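Local structure of sensor protein (Haloarcula marismortui ATCC 43049, 3BWL) at residues M68-A71 / E72-Q75; V32-A35 / D36-C40; R7-K10 / R11-T15. The protein probably acts as a phosphorelay sensor histidine kinase, represented here by its PAS domain with 1H-indole-3-carbaldehyde in the ligand pocket. All coordinates share one frame; numbering follows the deposited sequence. Where two conformers were deposited one is given.

Contact 1 of 3, residues M68-A71 / E72-Q75; sequences MFDA and EDVQ. With MG (magnesium ion), chain E; I3A (1H-indole-3-carbaldehyde), chain F.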
HETATM    1  N   MSE A  68      -9.943 -15.101 -14.134  1.00 17.72           N
HETATM    2  CA  MSE A  68     -11.266 -15.257 -13.585  1.00 20.26           C
HETATM    3  C   MSE A  68     -12.258 -14.182 -14.075  1.00 18.67           C
HETATM    4  O   MSE A  68     -13.440 -14.241 -13.721  1.00 17.18           O
HETATM    5  CB  MSE A  68     -11.182 -15.269 -12.053  1.00 19.00           C
HETATM    6  CG  MSE A  68     -12.217 -16.129 -11.398  1.00 24.44           C
HETATM    7 SE   MSE A  68     -11.876 -16.196  -9.478  0.60 27.04          SE
HETATM    8  CE  MSE A  68     -10.782 -17.750  -9.381  1.00 24.85           C
ATOM      9  N   PHE A  69     -11.788 -13.237 -14.902  1.00 18.53           N
ATOM     10  CA  PHE A  69     -12.646 -12.117 -15.380  1.00 19.11           C
ATOM     11  C   PHE A  69     -12.394 -11.852 -16.846  1.00 17.54           C
ATOM     12  O   PHE A  69     -11.236 -11.557 -17.239  1.00 19.19           O
ATOM     13  CB  PHE A  69     -12.352 -10.802 -14.618  1.00 18.79           C
ATOM     14  CG  PHE A  69     -12.789 -10.808 -13.189  1.00 17.56           C
ATOM     15  CD1 PHE A  69     -13.915 -10.086 -12.810  1.00 18.91           C
ATOM     16  CD2 PHE A  69     -12.060 -11.511 -12.215  1.00 17.25           C
ATOM     17  CE1 PHE A  69     -14.323 -10.044 -11.505  1.00 19.62           C
ATOM     18  CE2 PHE A  69     -12.467 -11.511 -10.871  1.00 19.43           C
ATOM     19  CZ  PHE A  69     -13.632 -10.782 -10.516  1.00 19.39           C
ATOM     20  N   ASP A  70     -13.451 -11.882 -17.667  1.00 17.77           N
ATOM     21  CA  ASP A  70     -13.283 -11.378 -19.039  1.00 17.67           C
ATOM     22  C   ASP A  70     -13.608  -9.881 -19.089  1.00 18.20           C
ATOM     23  O   ASP A  70     -13.907  -9.292 -18.057  1.00 17.13           O
ATOM     24  CB  ASP A  70     -14.039 -12.208 -20.100  1.00 17.60           C
ATOM     25  CG  ASP A  70     -15.571 -12.151 -19.987  1.00 18.37           C
ATOM     26  OD1 ASP A  70     -16.155 -11.333 -19.239  1.00 17.05           O
ATOM     27  OD2 ASP A  70     -16.236 -12.966 -20.685  1.00 17.81           O
ATOM     28  N   ALA A  71     -13.575  -9.291 -20.268  1.00 18.13           N
ATOM     29  CA  ALA A  71     -13.744  -7.833 -20.346  1.00 18.92           C
ATOM     30  C   ALA A  71     -15.105  -7.419 -19.775  1.00 19.23           C
ATOM     31  O   ALA A  71     -15.204  -6.438 -19.031  1.00 20.24           O
ATOM     32  CB  ALA A  71     -13.583  -7.347 -21.791  1.00 18.51           C
ATOM     33  N   GLU A  72     -16.148  -8.177 -20.131  1.00 18.88           N
ATOM     34  CA  GLU A  72     -17.474  -7.911 -19.611  1.00 20.61           C
ATOM     35  C   GLU A  72     -17.543  -8.051 -18.077  1.00 19.86           C
ATOM     36  O   GLU A  72     -18.209  -7.264 -17.400  1.00 19.99           O
ATOM     37  CB  GLU A  72     -18.483  -8.852 -20.273  1.00 20.69           C
ATOM     38  CG  GLU A  72     -19.882  -8.672 -19.771  1.00 24.73           C
ATOM     39  CD  GLU A  72     -20.858  -9.633 -20.423  1.00 29.79           C
ATOM     40  OE1 GLU A  72     -20.526 -10.835 -20.691  1.00 31.08           O
ATOM     41  OE2 GLU A  72     -21.989  -9.176 -20.666  1.00 30.88           O
ATOM     42  N   ASP A  73     -16.863  -9.045 -17.522  1.00 18.75           N
ATOM     43  CA  ASP A  73     -16.843  -9.204 -16.062  1.00 17.91           C
ATOM     44  C   ASP A  73     -16.215  -8.012 -15.379  1.00 18.49           C
ATOM     45  O   ASP A  73     -16.721  -7.537 -14.375  1.00 17.17           O
ATOM     46  CB  ASP A  73     -16.048 -10.452 -15.668  1.00 16.97           C
ATOM     47  CG  ASP A  73     -16.718 -11.754 -16.124  1.00 18.82           C
ATOM     48  OD1 ASP A  73     -17.959 -11.824 -16.051  1.00 15.47           O
ATOM     49  OD2 ASP A  73     -15.995 -12.698 -16.479  1.00 19.21           O
ATOM     50  N   VAL A  74     -15.104  -7.536 -15.942  1.00 19.47           N
ATOM     51  CA  VAL A  74     -14.419  -6.350 -15.392  1.00 19.98           C
ATOM     52  C   VAL A  74     -15.304  -5.104 -15.487  1.00 22.09           C
ATOM     53  O   VAL A  74     -15.482  -4.375 -14.497  1.00 21.90           O
ATOM     54  CB  VAL A  74     -13.031  -6.094 -16.035  1.00 19.92           C
ATOM     55  CG1 VAL A  74     -12.415  -4.706 -15.495  1.00 17.19           C
ATOM     56  CG2 VAL A  74     -12.079  -7.280 -15.793  1.00 19.17           C
ATOM     57  N   GLN A  75     -15.893  -4.865 -16.654  1.00 22.70           N
ATOM     58  CA  GLN A  75     -16.760  -3.699 -16.875  0.60 24.36           C
ATOM     59  C   GLN A  75     -17.889  -3.657 -15.854  1.00 24.25           C
ATOM     60  O   GLN A  75     -18.157  -2.636 -15.230  1.00 24.42           O
ATOM     61  CB  GLN A  75     -17.306  -3.722 -18.307  0.60 24.52           C
ATOM     62  CG  GLN A  75     -16.239  -3.361 -19.349  0.60 28.76           C
ATOM     63  CD  GLN A  75     -16.487  -3.923 -20.748  0.60 30.46           C
ATOM     64  OE1 GLN A  75     -17.632  -4.172 -21.165  0.60 30.11           O
ATOM     65  NE2 GLN A  75     -15.397  -4.116 -21.489  0.60 31.64           N
TER
HETATM   66 MG    MG E 605     -19.361 -12.982 -17.051  1.00 22.23          MG
HETATM   67  O   I3A F 601      -7.278  -4.328 -10.254  1.00 22.83           O
HETATM   68  C3' I3A F 601      -6.990  -5.520 -10.220  1.00 22.53           C
HETATM   69  C3  I3A F 601      -8.027  -6.555 -10.562  1.00 21.15           C
HETATM   70  C2  I3A F 601      -7.675  -7.930 -10.607  1.00 19.22           C
HETATM   71  N   I3A F 601      -8.857  -8.527 -10.976  1.00 20.34           N
HETATM   72  C8  I3A F 601      -9.857  -7.620 -11.174  1.00 20.60           C
HETATM   73  C9  I3A F 601      -9.367  -6.338 -10.945  1.00 21.46           C
HETATM   74  C4  I3A F 601     -10.211  -5.213 -11.060  1.00 20.37           C
HETATM   75  C5  I3A F 601     -11.560  -5.400 -11.463  1.00 21.08           C
HETATM   76  C6  I3A F 601     -12.046  -6.690 -11.730  1.00 20.68           C
HETATM   77  C7  I3A F 601     -11.191  -7.799 -11.573  1.00 21.71           C
HETATM   78  O   HOH W   1     -18.776 -12.022 -18.819  1.00 20.50           O
HETATM   79  O   HOH W   2     -18.169 -11.932 -22.145  1.00 24.56           O
HETATM   80  O   HOH W   3     -17.842 -14.474 -17.387  1.00 19.54           O
HETATM   81  O   HOH W   4     -19.958 -14.093 -15.247  1.00 20.93           O
HETATM   82  O   HOH W   5     -20.785 -13.883 -18.402  1.00 19.10           O
HETATM   83  O   HOH W   6     -20.839 -11.498 -16.457  1.00 19.00           O
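Asp70 and Asp73 exchange bonds between backbone and side chain. Asp73 N donates to Asp70 OD1 at 2.9 Å, meeting that oxygen nearly on the extension of its C-O bond. In return Asp70 N gives an almost straight bond (169°) to Asp73 OD2, entering from the anti side of the carboxylate and 24° out of its plane. Asp70 reaches this place because its CG stands between its own N and carbonyl carbon (chi1 66°), which folds the carboxylate back over the start of the helix. The two carboxylates, their planes only modestly inclined to each other, bring Asp70 OD1 and Asp73 OD2 within 3.1 Å. This pairing of like charges is probably eased by the neighbouring cation: Asp73 OD1 binds the magnesium ion at 2.1 Å, and five waters complete its shell. One of these waters also bonds Asp73 OD2, and another lies within bonding distance of both Asp70 OD1 and Glu72 OE1. The reciprocal pattern is a capping box with Asp70 as N-cap of helix 71-79 in this PAS domain. The helix itself then begins with Val74 N to Asp70 O and Gln75 N to Ala71 O. Next to the box, the Phe69 ring lies obliquely against Asp73 CB, its CD1 3.6 Å from that carbon and its plane nearly perpendicular to the carboxylate. Phe69 CB packs on Val74 CG2 at 3.7 Å. One face of the ring receives I3A, whose C7 sits 3.6 Å above the ring centre, while Phe89 meets the same ring at a steep tilt. Val74 also touches Ile62 and Trp63.

Contact 2 of 3, residues V32-A35 / D36-C40; sequences VLDA and DGTIC. With I3A (1H-indole-3-carbaldehyde), chain F.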
ATOM      1  N   VAL A  32      -3.379   0.540 -10.405  1.00 17.38           N
ATOM      2  CA  VAL A  32      -4.362   1.619 -10.531  1.00 17.20           C
ATOM      3  C   VAL A  32      -5.028   1.480 -11.899  1.00 17.98           C
ATOM      4  O   VAL A  32      -4.317   1.374 -12.918  1.00 18.76           O
ATOM      5  CB  VAL A  32      -3.686   3.035 -10.393  1.00 16.76           C
ATOM      6  CG1 VAL A  32      -4.744   4.141 -10.505  1.00 15.91           C
ATOM      7  CG2 VAL A  32      -2.985   3.131  -9.033  1.00 17.62           C
ATOM      8  N   LEU A  33      -6.363   1.483 -11.909  1.00 18.10           N
ATOM      9  CA  LEU A  33      -7.137   1.296 -13.156  1.00 17.93           C
ATOM     10  C   LEU A  33      -7.965   2.527 -13.443  1.00 18.30           C
ATOM     11  O   LEU A  33      -8.349   3.264 -12.528  1.00 18.96           O
ATOM     12  CB  LEU A  33      -8.112   0.103 -13.057  1.00 17.11           C
ATOM     13  CG  LEU A  33      -7.542  -1.244 -12.628  1.00 20.46           C
ATOM     14  CD1 LEU A  33      -8.707  -2.248 -12.648  1.00 20.64           C
ATOM     15  CD2 LEU A  33      -6.370  -1.651 -13.574  1.00 20.32           C
ATOM     16  N   ASP A  34      -8.240   2.773 -14.713  1.00 19.90           N
ATOM     17  CA  ASP A  34      -9.277   3.755 -15.019  1.00 21.84           C
ATOM     18  C   ASP A  34     -10.633   3.049 -15.102  1.00 21.86           C
ATOM     19  O   ASP A  34     -10.714   1.822 -14.912  1.00 22.19           O
ATOM     20  CB  ASP A  34      -8.939   4.578 -16.271  1.00 22.01           C
ATOM     21  CG  ASP A  34      -9.034   3.783 -17.558  1.00 24.68           C
ATOM     22  OD1 ASP A  34      -9.652   2.696 -17.575  1.00 22.03           O
ATOM     23  OD2 ASP A  34      -8.523   4.303 -18.588  1.00 24.87           O
ATOM     24  N   ALA A  35     -11.701   3.802 -15.378  1.00 23.40           N
ATOM     25  CA  ALA A  35     -13.056   3.210 -15.302  1.00 24.05           C
ATOM     26  C   ALA A  35     -13.312   2.130 -16.365  1.00 24.94           C
ATOM     27  O   ALA A  35     -14.272   1.355 -16.261  1.00 26.85           O
ATOM     28  CB  ALA A  35     -14.138   4.321 -15.366  1.00 24.91           C
ATOM     29  N   ASP A  36     -12.450   2.076 -17.376  1.00 24.37           N
ATOM     30  CA  ASP A  36     -12.538   1.077 -18.440  1.00 24.81           C
ATOM     31  C   ASP A  36     -11.706  -0.181 -18.132  1.00 23.61           C
ATOM     32  O   ASP A  36     -11.761  -1.165 -18.868  1.00 23.87           O
ATOM     33  CB  ASP A  36     -12.057   1.666 -19.779  1.00 25.11           C
ATOM     34  CG  ASP A  36     -13.041   2.652 -20.394  1.00 30.11           C
ATOM     35  OD1 ASP A  36     -14.268   2.569 -20.146  1.00 33.19           O
ATOM     36  OD2 ASP A  36     -12.553   3.512 -21.159  1.00 33.62           O
ATOM     37  N   GLY A  37     -10.964  -0.160 -17.037  1.00 22.15           N
ATOM     38  CA  GLY A  37     -10.169  -1.335 -16.673  1.00 21.16           C
ATOM     39  C   GLY A  37      -8.762  -1.291 -17.224  1.00 20.97           C
ATOM     40  O   GLY A  37      -8.012  -2.277 -17.081  1.00 22.29           O
ATOM     41  N   THR A  38      -8.382  -0.159 -17.803  1.00 20.50           N
ATOM     42  CA  THR A  38      -7.028   0.040 -18.318  1.00 20.02           C
ATOM     43  C   THR A  38      -6.076   0.325 -17.152  1.00 21.08           C
ATOM     44  O   THR A  38      -6.379   1.128 -16.267  1.00 21.45           O
ATOM     45  CB  THR A  38      -6.975   1.166 -19.376  1.00 21.12           C
ATOM     46  OG1 THR A  38      -7.940   0.896 -20.415  1.00 20.07           O
ATOM     47  CG2 THR A  38      -5.550   1.306 -19.971  1.00 21.73           C
ATOM     48  N   ILE A  39      -4.933  -0.339 -17.183  1.00 19.91           N
ATOM     49  CA  ILE A  39      -3.929  -0.249 -16.120  1.00 20.15           C
ATOM     50  C   ILE A  39      -3.143   1.039 -16.305  1.00 20.79           C
ATOM     51  O   ILE A  39      -2.417   1.215 -17.323  1.00 21.21           O
ATOM     52  CB  ILE A  39      -2.963  -1.449 -16.121  1.00 19.76           C
ATOM     53  CG1 ILE A  39      -3.691  -2.780 -15.825  1.00 20.95           C
ATOM     54  CG2 ILE A  39      -1.863  -1.236 -15.057  1.00 19.40           C
ATOM     55  CD1 ILE A  39      -2.859  -4.032 -16.230  1.00 22.24           C
ATOM     56  N   CYS A  40      -3.301   1.954 -15.342  1.00 19.81           N
ATOM     57  CA  CYS A  40      -2.692   3.268 -15.410  1.00 21.11           C
ATOM     58  C   CYS A  40      -1.348   3.337 -14.669  1.00 21.15           C
ATOM     59  O   CYS A  40      -0.440   4.082 -15.063  1.00 20.35           O
ATOM     60  CB  CYS A  40      -3.639   4.292 -14.797  1.00 21.91           C
ATOM     61  SG  CYS A  40      -5.109   4.544 -15.781  1.00 28.69           S
TER
HETATM   62  O   I3A F 601      -7.278  -4.328 -10.254  1.00 22.83           O
HETATM   63  C3' I3A F 601      -6.990  -5.520 -10.220  1.00 22.53           C
HETATM   64  C3  I3A F 601      -8.027  -6.555 -10.562  1.00 21.15           C
HETATM   65  C2  I3A F 601      -7.675  -7.930 -10.607  1.00 19.22           C
HETATM   66  N   I3A F 601      -8.857  -8.527 -10.976  1.00 20.34           N
HETATM   67  C8  I3A F 601      -9.857  -7.620 -11.174  1.00 20.60           C
HETATM   68  C9  I3A F 601      -9.367  -6.338 -10.945  1.00 21.46           C
HETATM   69  C4  I3A F 601     -10.211  -5.213 -11.060  1.00 20.37           C
HETATM   70  C5  I3A F 601     -11.560  -5.400 -11.463  1.00 21.08           C
HETATM   71  C6  I3A F 601     -12.046  -6.690 -11.730  1.00 20.68           C
HETATM   72  C7  I3A F 601     -11.191  -7.799 -11.573  1.00 21.71           C
HETATM   73  O   HOH W   7      -8.943   3.308 -20.987  1.00 36.40           O
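Asp36 and Asp34 meet round a tight turn: Asp36 N donates to Asp34 OD1 at 2.9 Å, an Asx turn, striking the carboxylate from above its plane. Gly37 follows, its N bonded to Asp34 O to close a type I turn. Its backbone (phi 92°, psi 8°) would jam a side chain against the preceding carbonyl oxygen, and it forms the G1 bulge of this hairpin between strands 29-33 and 39-42. Thr38 is held twice by Asp34. Its N reaches Asp34 OD1 at 3.1 Å from the carboxylate face opposite to that used by Asp36 N, and its O accepts from Asp34 N; a water also spans Thr38 OG1 and Asp34 OD2. Ile39 pairs with Leu33 across a non-hydrogen-bonded site, where Ile39 CG1 lies 3.7 Å from Leu33 CD2. The other branch of Leu33 turns to the ligand, CD1 standing 3.5 Å from the aldehyde O of I3A. At Cys40, N continues the strand pairing with a 2.7 Å bond to Val32 O, and SG rests 3.9 Å from Asp34 CB. With two backbone N-H groups gripping OD1 and a water on OD2, the Asp34 carboxylate is probably fixed in rotation and its negative charge stabilised by these donors.

Contact 3 of 3, residues R7-K10 / R11-T15; sequences RREK and RLEET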
ATOM      1  N   ARG A   7      16.689  23.929   1.921  1.00 20.98           N
ATOM      2  CA  ARG A   7      16.339  22.963   2.972  1.00 21.11           C
ATOM      3  C   ARG A   7      14.867  22.544   2.816  1.00 20.94           C
ATOM      4  O   ARG A   7      14.532  21.394   2.977  1.00 22.31           O
ATOM      5  CB  ARG A   7      16.552  23.576   4.359  1.00 20.49           C
ATOM      6  CG  ARG A   7      18.020  23.836   4.657  1.00 19.41           C
ATOM      7  CD  ARG A   7      18.294  24.183   6.122  1.00 20.63           C
ATOM      8  NE  ARG A   7      19.676  24.607   6.208  1.00 20.15           N
ATOM      9  CZ  ARG A   7      20.085  25.862   6.436  1.00 24.15           C
ATOM     10  NH1 ARG A   7      19.201  26.839   6.670  1.00 24.25           N
ATOM     11  NH2 ARG A   7      21.388  26.138   6.479  1.00 20.63           N
ATOM     12  N   ARG A   8      13.991  23.501   2.538  1.00 21.24           N
ATOM     13  CA  ARG A   8      12.574  23.178   2.342  1.00 21.51           C
ATOM     14  C   ARG A   8      12.390  22.219   1.170  1.00 22.51           C
ATOM     15  O   ARG A   8      11.634  21.262   1.267  1.00 21.76           O
ATOM     16  CB  ARG A   8      11.744  24.436   2.103  1.00 21.63           C
ATOM     17  CG  ARG A   8      11.723  25.398   3.305  1.00 18.07           C
ATOM     18  CD  ARG A   8      10.577  26.406   3.175  1.00 18.61           C
ATOM     19  NE  ARG A   8      10.694  27.256   1.995  1.00 19.30           N
ATOM     20  CZ  ARG A   8      11.409  28.378   1.944  1.00 20.94           C
ATOM     21  NH1 ARG A   8      12.120  28.780   3.002  1.00 19.26           N
ATOM     22  NH2 ARG A   8      11.444  29.116   0.811  1.00 20.97           N
ATOM     23  N   GLU A   9      13.068  22.502   0.047  1.00 23.27           N
ATOM     24  CA  GLU A   9      12.982  21.618  -1.132  1.00 24.94           C
ATOM     25  C   GLU A   9      13.480  20.207  -0.799  1.00 25.73           C
ATOM     26  O   GLU A   9      12.861  19.208  -1.199  1.00 26.33           O
ATOM     27  CB  GLU A   9      13.808  22.196  -2.297  1.00 24.10           C
ATOM     28  CG  GLU A   9      13.767  21.247  -3.546  1.00 25.86           C
ATOM     29  CD  GLU A   9      14.570  21.762  -4.751  1.00 27.32           C
ATOM     30  OE1 GLU A   9      15.411  22.691  -4.598  1.00 29.37           O
ATOM     31  OE2 GLU A   9      14.357  21.214  -5.872  1.00 31.69           O
ATOM     32  N   LYS A  10      14.576  20.135  -0.048  1.00 27.05           N
ATOM     33  CA  LYS A  10      15.174  18.863   0.331  1.00 27.49           C
ATOM     34  C   LYS A  10      14.206  18.049   1.174  1.00 28.19           C
ATOM     35  O   LYS A  10      14.143  16.819   1.043  1.00 27.67           O
ATOM     36  CB  LYS A  10      16.485  19.078   1.081  1.00 28.92           C
ATOM     37  CG  LYS A  10      17.169  17.796   1.505  1.00 30.80           C
ATOM     38  CD  LYS A  10      18.295  18.071   2.501  1.00 36.21           C
ATOM     39  CE  LYS A  10      19.056  16.785   2.865  1.00 38.81           C
ATOM     40  NZ  LYS A  10      18.143  15.763   3.468  1.00 41.86           N
ATOM     41  N   ARG A  11      13.442  18.721   2.035  1.00 28.71           N
ATOM     42  CA  ARG A  11      12.531  18.007   2.929  1.00 29.65           C
ATOM     43  C   ARG A  11      11.417  17.429   2.086  1.00 29.37           C
ATOM     44  O   ARG A  11      11.016  16.265   2.282  1.00 29.93           O
ATOM     45  CB  ARG A  11      11.986  18.931   4.021  1.00 28.86           C
ATOM     46  CG  ARG A  11      11.143  18.206   5.057  1.00 30.19           C
ATOM     47  CD  ARG A  11      10.130  19.104   5.838  1.00 31.48           C
ATOM     48  NE  ARG A  11      10.512  20.503   5.990  1.00 36.27           N
ATOM     49  CZ  ARG A  11      10.172  21.527   5.191  1.00 37.43           C
ATOM     50  NH1 ARG A  11      10.609  22.719   5.501  1.00 36.09           N
ATOM     51  NH2 ARG A  11       9.431  21.391   4.083  1.00 39.89           N
ATOM     52  N   LEU A  12      10.911  18.242   1.153  1.00 29.79           N
ATOM     53  CA  LEU A  12       9.840  17.814   0.250  1.00 29.08           C
ATOM     54  C   LEU A  12      10.293  16.634  -0.602  1.00 29.57           C
ATOM     55  O   LEU A  12       9.524  15.660  -0.792  1.00 28.09           O
ATOM     56  CB  LEU A  12       9.293  18.984  -0.597  1.00 28.98           C
ATOM     57  CG  LEU A  12       8.537  20.175   0.066  1.00 31.12           C
ATOM     58  CD1 LEU A  12       8.284  21.356  -0.920  1.00 32.32           C
ATOM     59  CD2 LEU A  12       7.180  19.768   0.746  1.00 32.93           C
ATOM     60  N   GLU A  13      11.537  16.693  -1.070  1.00 29.47           N
ATOM     61  CA  GLU A  13      12.113  15.631  -1.912  0.60 30.26           C
ATOM     62  C   GLU A  13      12.199  14.311  -1.123  1.00 29.75           C
ATOM     63  O   GLU A  13      11.917  13.231  -1.655  1.00 29.18           O
ATOM     64  CB  GLU A  13      13.495  16.051  -2.450  0.60 29.81           C
ATOM     65  CG  GLU A  13      13.471  17.374  -3.255  0.60 31.49           C
ATOM     66  CD  GLU A  13      14.835  17.846  -3.755  0.60 32.33           C
ATOM     67  OE1 GLU A  13      15.851  17.708  -3.027  0.60 35.83           O
ATOM     68  OE2 GLU A  13      14.882  18.383  -4.888  0.60 33.71           O
ATOM     69  N   GLU A  14      12.581  14.413   0.145  1.00 28.82           N
ATOM     70  CA  GLU A  14      12.769  13.221   0.965  1.00 28.88           C
ATOM     71  C   GLU A  14      11.423  12.576   1.237  1.00 28.41           C
ATOM     72  O   GLU A  14      11.313  11.354   1.225  1.00 26.56           O
ATOM     73  CB  GLU A  14      13.518  13.524   2.271  1.00 28.74           C
ATOM     74  CG  GLU A  14      14.838  14.282   2.094  1.00 33.89           C
ATOM     75  CD  GLU A  14      16.070  13.433   2.274  1.00 38.95           C
ATOM     76  OE1 GLU A  14      17.177  14.022   2.361  1.00 43.49           O
ATOM     77  OE2 GLU A  14      15.948  12.178   2.338  1.00 44.07           O
ATOM     78  N   THR A  15      10.405  13.405   1.471  1.00 28.22           N
ATOM     79  CA  THR A  15       9.058  12.912   1.725  1.00 28.75           C
ATOM     80  C   THR A  15       8.560  12.152   0.515  1.00 27.84           C
ATOM     81  O   THR A  15       8.011  11.054   0.659  1.00 28.39           O
ATOM     82  CB  THR A  15       8.079  14.054   2.060  1.00 28.62           C
ATOM     83  OG1 THR A  15       8.446  14.631   3.317  1.00 30.85           O
ATOM     84  CG2 THR A  15       6.622  13.531   2.136  1.00 29.38           C
TER
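Arg11 doubles back along the helix over Arg8, its NH1 3.6 Å from Arg8 CG and its NH2 at the same distance from Arg8 O. The side chain starts with CG anti to the backbone N (chi1 -174°) and then bends sharply at chi3 (-29°), which carries the guanidinium toward the preceding turn. Its plane is only 25° from that of the Arg8 guanidinium, but the Arg8 chain leads away and the two like charges do not touch. One residue on, Leu12 CG lies 3.5 Å from Arg8 O, the oxygen that also accepts the backbone bond of Leu12 N. Round the helix, Glu9 extends its chain and meets the Glu13 carboxylate obliquely. In the conformer of Glu13 given, Glu9 OE2 and Glu13 OE2 are 3.0 Å apart, a like-charge approach that is doubtful, since Glu13 has a second conformer. Glu9 OE2 has a stronger partner in Arg8 of the second subunit, a salt bridge that would probably offset this repulsion. Lys10 bends its last torsion to bring NZ toward Glu14 OE1; a salt bridge between them is plausible, but the modelled separation is too short to trust. Regular bonds tie the turns together: Arg11 N to Arg7 O, Leu12 N to Arg8 O and Glu13 N to Glu9 O at 2.8 Å. Leu12 packs on Leu12 of the second subunit, which also touches Glu13. An apolar leucine contact flanked by an intersubunit salt bridge on the long helix 2-25 is consistent with a dimeric coiled coil leading into the PAS fold.

Contacts 1 and 2 border one pocket, whereas contact 3 lies well outside it. The centres of the first two are 13 Å apart, and they touch directly where Val74 CG1 packs 4.2 Å from Gly37 CA. Both reach the bound indole aldehyde: 68-75 at C5 to C7 of the benzene ring, 32-40 at the aldehyde oxygen and C4. Asp66, in the loop before helix 71-79, adds a hydrogen bond to the same ligand. Contact 3 sits on the N-terminal helix that precedes strand 29-33, its centre about 31 Å from that of contact 2 and 43 Å from that of contact 1. Across the chain's centre from contact 3, at the subunit interface, lies contact 1 beside the magnesium ion.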